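Local coordinates for protein Two-component system sensor histidine kinase (Bacteroides thetaiotaomicron, PDB 3OTT) that is probably a membrane-bound sensor histidine kinase and transcription regulator, seen here as its extracellular beta-propeller and beta-sandwich part, an apparent saccharide sensor, at residues 716-728 / 737-749. Numbering follows the deposited sequence.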
# COMPACT_ATOMS: atom_id res chain seq x y z
N ASN B 716 -6.05 30.19 -41.75
CA ASN B 716 -7.16 31.08 -42.04
C ASN B 716 -8.48 30.74 -41.36
O ASN B 716 -9.54 30.77 -42.02
CB ASN B 716 -7.45 31.11 -43.54
CG ASN B 716 -6.24 31.33 -44.36
OD1 ASN B 716 -5.94 30.53 -45.25
ND2 ASN B 716 -5.54 32.43 -44.11
N LEU B 717 -8.46 30.44 -40.06
CA LEU B 717 -9.69 30.20 -39.39
C LEU B 717 -10.45 31.50 -39.23
O LEU B 717 -9.83 32.53 -38.96
CB LEU B 717 -9.49 29.49 -38.07
CG LEU B 717 -8.81 28.12 -38.24
CD1 LEU B 717 -8.35 27.60 -36.91
CD2 LEU B 717 -9.84 27.17 -38.86
N SER B 718 -11.77 31.44 -39.47
CA SER B 718 -12.73 32.53 -39.21
C SER B 718 -13.20 32.57 -37.77
O SER B 718 -13.22 31.55 -37.09
CB SER B 718 -13.98 32.34 -40.09
OG SER B 718 -13.61 32.62 -41.43
N TYR B 719 -13.67 33.73 -37.31
CA TYR B 719 -14.08 33.79 -35.94
C TYR B 719 -15.16 32.72 -35.71
O TYR B 719 -15.85 32.30 -36.65
CB TYR B 719 -14.51 35.21 -35.55
CG TYR B 719 -15.88 35.56 -36.08
CD1 TYR B 719 -16.97 35.68 -35.24
CD2 TYR B 719 -16.09 35.71 -37.46
CE1 TYR B 719 -18.23 35.98 -35.74
CE2 TYR B 719 -17.30 35.97 -37.97
CZ TYR B 719 -18.38 36.12 -37.13
OH TYR B 719 -19.59 36.41 -37.73
N GLY B 720 -15.28 32.25 -34.47
CA GLY B 720 -16.23 31.22 -34.14
C GLY B 720 -15.65 30.19 -33.15
O GLY B 720 -14.53 30.33 -32.63
N ASN B 721 -16.45 29.16 -32.91
CA ASN B 721 -16.17 28.08 -32.03
C ASN B 721 -15.80 26.83 -32.81
O ASN B 721 -16.48 26.48 -33.79
CB ASN B 721 -17.41 27.83 -31.19
CG ASN B 721 -17.63 28.92 -30.14
OD1 ASN B 721 -16.87 29.04 -29.19
ND2 ASN B 721 -18.69 29.68 -30.29
N TYR B 722 -14.73 26.18 -32.38
CA TYR B 722 -14.25 24.92 -32.96
C TYR B 722 -13.90 23.98 -31.81
O TYR B 722 -13.82 24.41 -30.65
CB TYR B 722 -13.01 25.12 -33.86
CG TYR B 722 -13.19 26.19 -34.89
CD1 TYR B 722 -12.75 27.50 -34.65
CD2 TYR B 722 -13.78 25.90 -36.11
CE1 TYR B 722 -12.92 28.49 -35.60
CE2 TYR B 722 -13.95 26.88 -37.08
CZ TYR B 722 -13.52 28.16 -36.81
OH TYR B 722 -13.70 29.10 -37.75
N GLN B 723 -13.71 22.71 -32.14
CA GLN B 723 -13.30 21.71 -31.15
C GLN B 723 -12.36 20.76 -31.90
O GLN B 723 -12.78 20.15 -32.87
CB GLN B 723 -14.52 20.95 -30.58
CG GLN B 723 -14.18 19.89 -29.59
CD GLN B 723 -15.40 19.12 -29.08
OE1 GLN B 723 -15.95 18.29 -29.79
NE2 GLN B 723 -15.80 19.38 -27.83
N LEU B 724 -11.10 20.68 -31.46
CA LEU B 724 -10.15 19.78 -32.05
C LEU B 724 -10.26 18.41 -31.36
O LEU B 724 -10.12 18.30 -30.13
CB LEU B 724 -8.78 20.31 -31.73
CG LEU B 724 -7.59 20.20 -32.65
CD1 LEU B 724 -6.33 20.09 -31.80
CD2 LEU B 724 -7.69 19.16 -33.78
N ILE B 725 -10.46 17.37 -32.14
CA ILE B 725 -10.54 16.04 -31.59
C ILE B 725 -9.39 15.20 -32.14
O ILE B 725 -9.20 15.12 -33.35
CB ILE B 725 -11.91 15.41 -31.87
CG1 ILE B 725 -13.03 16.30 -31.29
CG2 ILE B 725 -11.99 13.97 -31.34
CD1 ILE B 725 -14.48 15.92 -31.81
N ILE B 726 -8.59 14.63 -31.24
CA ILE B 726 -7.45 13.86 -31.66
C ILE B 726 -7.57 12.45 -31.12
O ILE B 726 -7.94 12.28 -29.97
CB ILE B 726 -6.14 14.50 -31.18
CG1 ILE B 726 -6.03 15.94 -31.72
CG2 ILE B 726 -4.94 13.67 -31.62
CD1 ILE B 726 -4.93 16.75 -31.03
N SER B 727 -7.32 11.42 -31.92
CA SER B 727 -7.48 10.04 -31.42
C SER B 727 -6.47 9.10 -32.02
O SER B 727 -6.08 9.27 -33.16
CB SER B 727 -8.94 9.54 -31.68
OG SER B 727 -9.16 8.28 -31.07
N LYS B 728 -6.03 8.11 -31.26
CA LYS B 728 -5.13 7.08 -31.75
C LYS B 728 -5.88 6.23 -32.76
O LYS B 728 -7.02 5.88 -32.50
CB LYS B 728 -4.70 6.14 -30.62
CG LYS B 728 -3.42 5.30 -30.97
CD LYS B 728 -3.35 3.90 -30.35
CE LYS B 728 -3.36 3.93 -28.83
NZ LYS B 728 -2.65 2.74 -28.23
N ASN B 737 -11.78 5.52 -28.47
CA ASN B 737 -12.81 6.31 -27.79
C ASN B 737 -12.25 7.00 -26.53
O ASN B 737 -13.00 7.34 -25.61
CB ASN B 737 -14.13 5.50 -27.59
CG ASN B 737 -13.98 4.29 -26.64
OD1 ASN B 737 -12.98 3.57 -26.66
ND2 ASN B 737 -15.00 4.06 -25.83
N ARG B 738 -10.93 7.21 -26.51
CA ARG B 738 -10.24 8.15 -25.62
C ARG B 738 -9.63 9.29 -26.45
O ARG B 738 -8.41 9.42 -26.56
CB ARG B 738 -9.13 7.48 -24.78
CG ARG B 738 -9.64 6.62 -23.62
CD ARG B 738 -9.76 7.40 -22.31
NE ARG B 738 -10.13 6.54 -21.18
CZ ARG B 738 -9.75 6.74 -19.92
NH1 ARG B 738 -8.96 7.77 -19.63
NH2 ARG B 738 -10.14 5.91 -18.94
N PRO B 739 -10.49 10.11 -27.04
CA PRO B 739 -9.91 11.21 -27.79
C PRO B 739 -9.44 12.31 -26.84
O PRO B 739 -9.94 12.42 -25.71
CB PRO B 739 -11.07 11.71 -28.66
CG PRO B 739 -12.29 10.90 -28.25
CD PRO B 739 -11.96 10.21 -26.98
N HIS B 740 -8.45 13.06 -27.27
CA HIS B 740 -8.16 14.36 -26.69
C HIS B 740 -9.02 15.43 -27.36
O HIS B 740 -9.06 15.51 -28.58
CB HIS B 740 -6.70 14.72 -26.87
CG HIS B 740 -6.26 15.86 -26.02
ND1 HIS B 740 -5.97 15.71 -24.68
CD2 HIS B 740 -6.05 17.16 -26.30
CE1 HIS B 740 -5.60 16.87 -24.18
NE2 HIS B 740 -5.63 17.77 -25.15
N ILE B 741 -9.67 16.23 -26.53
CA ILE B 741 -10.57 17.31 -26.97
C ILE B 741 -10.04 18.68 -26.51
O ILE B 741 -9.66 18.84 -25.36
CB ILE B 741 -11.99 17.05 -26.42
CG1 ILE B 741 -12.68 15.98 -27.27
CG2 ILE B 741 -12.81 18.32 -26.32
CD1 ILE B 741 -13.67 15.14 -26.51
N LEU B 742 -9.93 19.63 -27.43
CA LEU B 742 -9.58 21.02 -27.11
C LEU B 742 -10.63 21.92 -27.69
O LEU B 742 -10.76 21.92 -28.90
CB LEU B 742 -8.23 21.41 -27.76
CG LEU B 742 -7.79 22.87 -27.50
CD1 LEU B 742 -7.58 23.25 -26.01
CD2 LEU B 742 -6.62 23.26 -28.35
N ASN B 743 -11.38 22.68 -26.88
CA ASN B 743 -12.30 23.69 -27.48
C ASN B 743 -11.54 24.97 -27.80
O ASN B 743 -10.80 25.49 -26.97
CB ASN B 743 -13.48 24.02 -26.59
CG ASN B 743 -14.20 22.79 -26.11
OD1 ASN B 743 -14.87 22.11 -26.88
ND2 ASN B 743 -14.04 22.47 -24.83
N ILE B 744 -11.69 25.43 -29.01
CA ILE B 744 -11.07 26.66 -29.49
C ILE B 744 -12.09 27.76 -29.81
O ILE B 744 -13.03 27.53 -30.58
CB ILE B 744 -10.22 26.36 -30.75
CG1 ILE B 744 -9.16 25.22 -30.45
CG2 ILE B 744 -9.50 27.63 -31.18
CD1 ILE B 744 -8.58 24.55 -31.76
N ARG B 745 -11.93 28.95 -29.23
CA ARG B 745 -12.75 30.07 -29.60
C ARG B 745 -11.87 31.12 -30.30
O ARG B 745 -10.85 31.57 -29.74
CB ARG B 745 -13.45 30.65 -28.39
CG ARG B 745 -14.45 31.74 -28.76
CD ARG B 745 -15.10 32.40 -27.53
NE ARG B 745 -16.10 33.40 -27.94
CZ ARG B 745 -16.68 34.31 -27.14
NH1 ARG B 745 -16.39 34.37 -25.83
NH2 ARG B 745 -17.58 35.17 -27.66
N ILE B 746 -12.22 31.46 -31.55
CA ILE B 746 -11.59 32.58 -32.23
C ILE B 746 -12.52 33.81 -32.18
O ILE B 746 -13.66 33.73 -32.68
CB ILE B 746 -11.33 32.26 -33.72
CG1 ILE B 746 -10.55 30.93 -33.86
CG2 ILE B 746 -10.63 33.45 -34.42
CD1 ILE B 746 -9.13 31.07 -33.98
N LEU B 747 -12.05 34.93 -31.61
CA LEU B 747 -12.87 36.12 -31.30
C LEU B 747 -12.97 36.97 -32.56
O LEU B 747 -12.04 36.96 -33.35
CB LEU B 747 -12.27 36.93 -30.15
CG LEU B 747 -12.28 36.28 -28.74
CD1 LEU B 747 -11.25 36.93 -27.81
CD2 LEU B 747 -13.65 36.43 -28.13
N PRO B 748 -14.08 37.67 -32.76
CA PRO B 748 -14.18 38.58 -33.92
C PRO B 748 -13.23 39.77 -33.78
O PRO B 748 -12.86 40.09 -32.67
CB PRO B 748 -15.63 39.07 -33.86
CG PRO B 748 -16.01 38.94 -32.38
CD PRO B 748 -15.31 37.68 -31.94
N PRO B 749 -12.82 40.41 -34.90
CA PRO B 749 -11.98 41.65 -34.82
C PRO B 749 -12.45 42.71 -33.83
O PRO B 749 -11.62 43.39 -33.20
CB PRO B 749 -12.06 42.23 -36.25
CG PRO B 749 -13.11 41.39 -36.97
CD PRO B 749 -13.10 40.04 -36.30
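G720 and I746 form the first of four hydrogen-bonded pairs that join antiparallel strands 720-728 and 740-746. Each pair is closed by two backbone bonds. G720 N donates to I746 O at 2.8 Å. The pairs Y722-I744, L724-L742 and I726-H740 follow. Between them, at the non-hydrogen-bonded pairs, CA-H...O contacts such as I741 CA to L724 O (3.3 Å) fill in. G720 has a positive phi, and at its backbone angles a side chain would clash with the preceding carbonyl.

One side-chain hydrogen bond crosses the strands. Q723 NE2 donates to N743 OD1 at 3.0 Å, with an N-H...O angle of 150°. The two side chains lie side by side, their amide planes 37° apart. CG of Q723 is anti to the backbone N (chi1 178°), and the extended chain brings NE2 also to I741 CG2. An alanine at Q723 would remove the amide and is likely to leave N743 OD1 without this donor and I741 CG2 less covered. N743 ND2 makes a weak bond to N663 O.

Apolar contacts lie on both faces. On the Q723 face, I725 runs alongside I741 and P739, and I725 CG2 lies 3.6 Å from P739 CB. On the other face, the edge of the Y722 ring meets I746, with Y722 CE1 3.8 Å from I746 CG1. Y722 OH donates to S718 O at 2.6 Å, which ties the ring to the turn before the strand. L742 and I744 pack on F676, and I726 on L678, both of strand 674-679. Beyond the strands, the Y719 ring crosses P748 at about a right angle.

The arrangement is a beta hairpin in the Y_Y_Y domain, flanked by strands 691-696 and 664-667. The face carrying Y722, L724, I726, L742, I744 and I746 packs on the sheet that holds strand 674-679, as in a beta-sandwich.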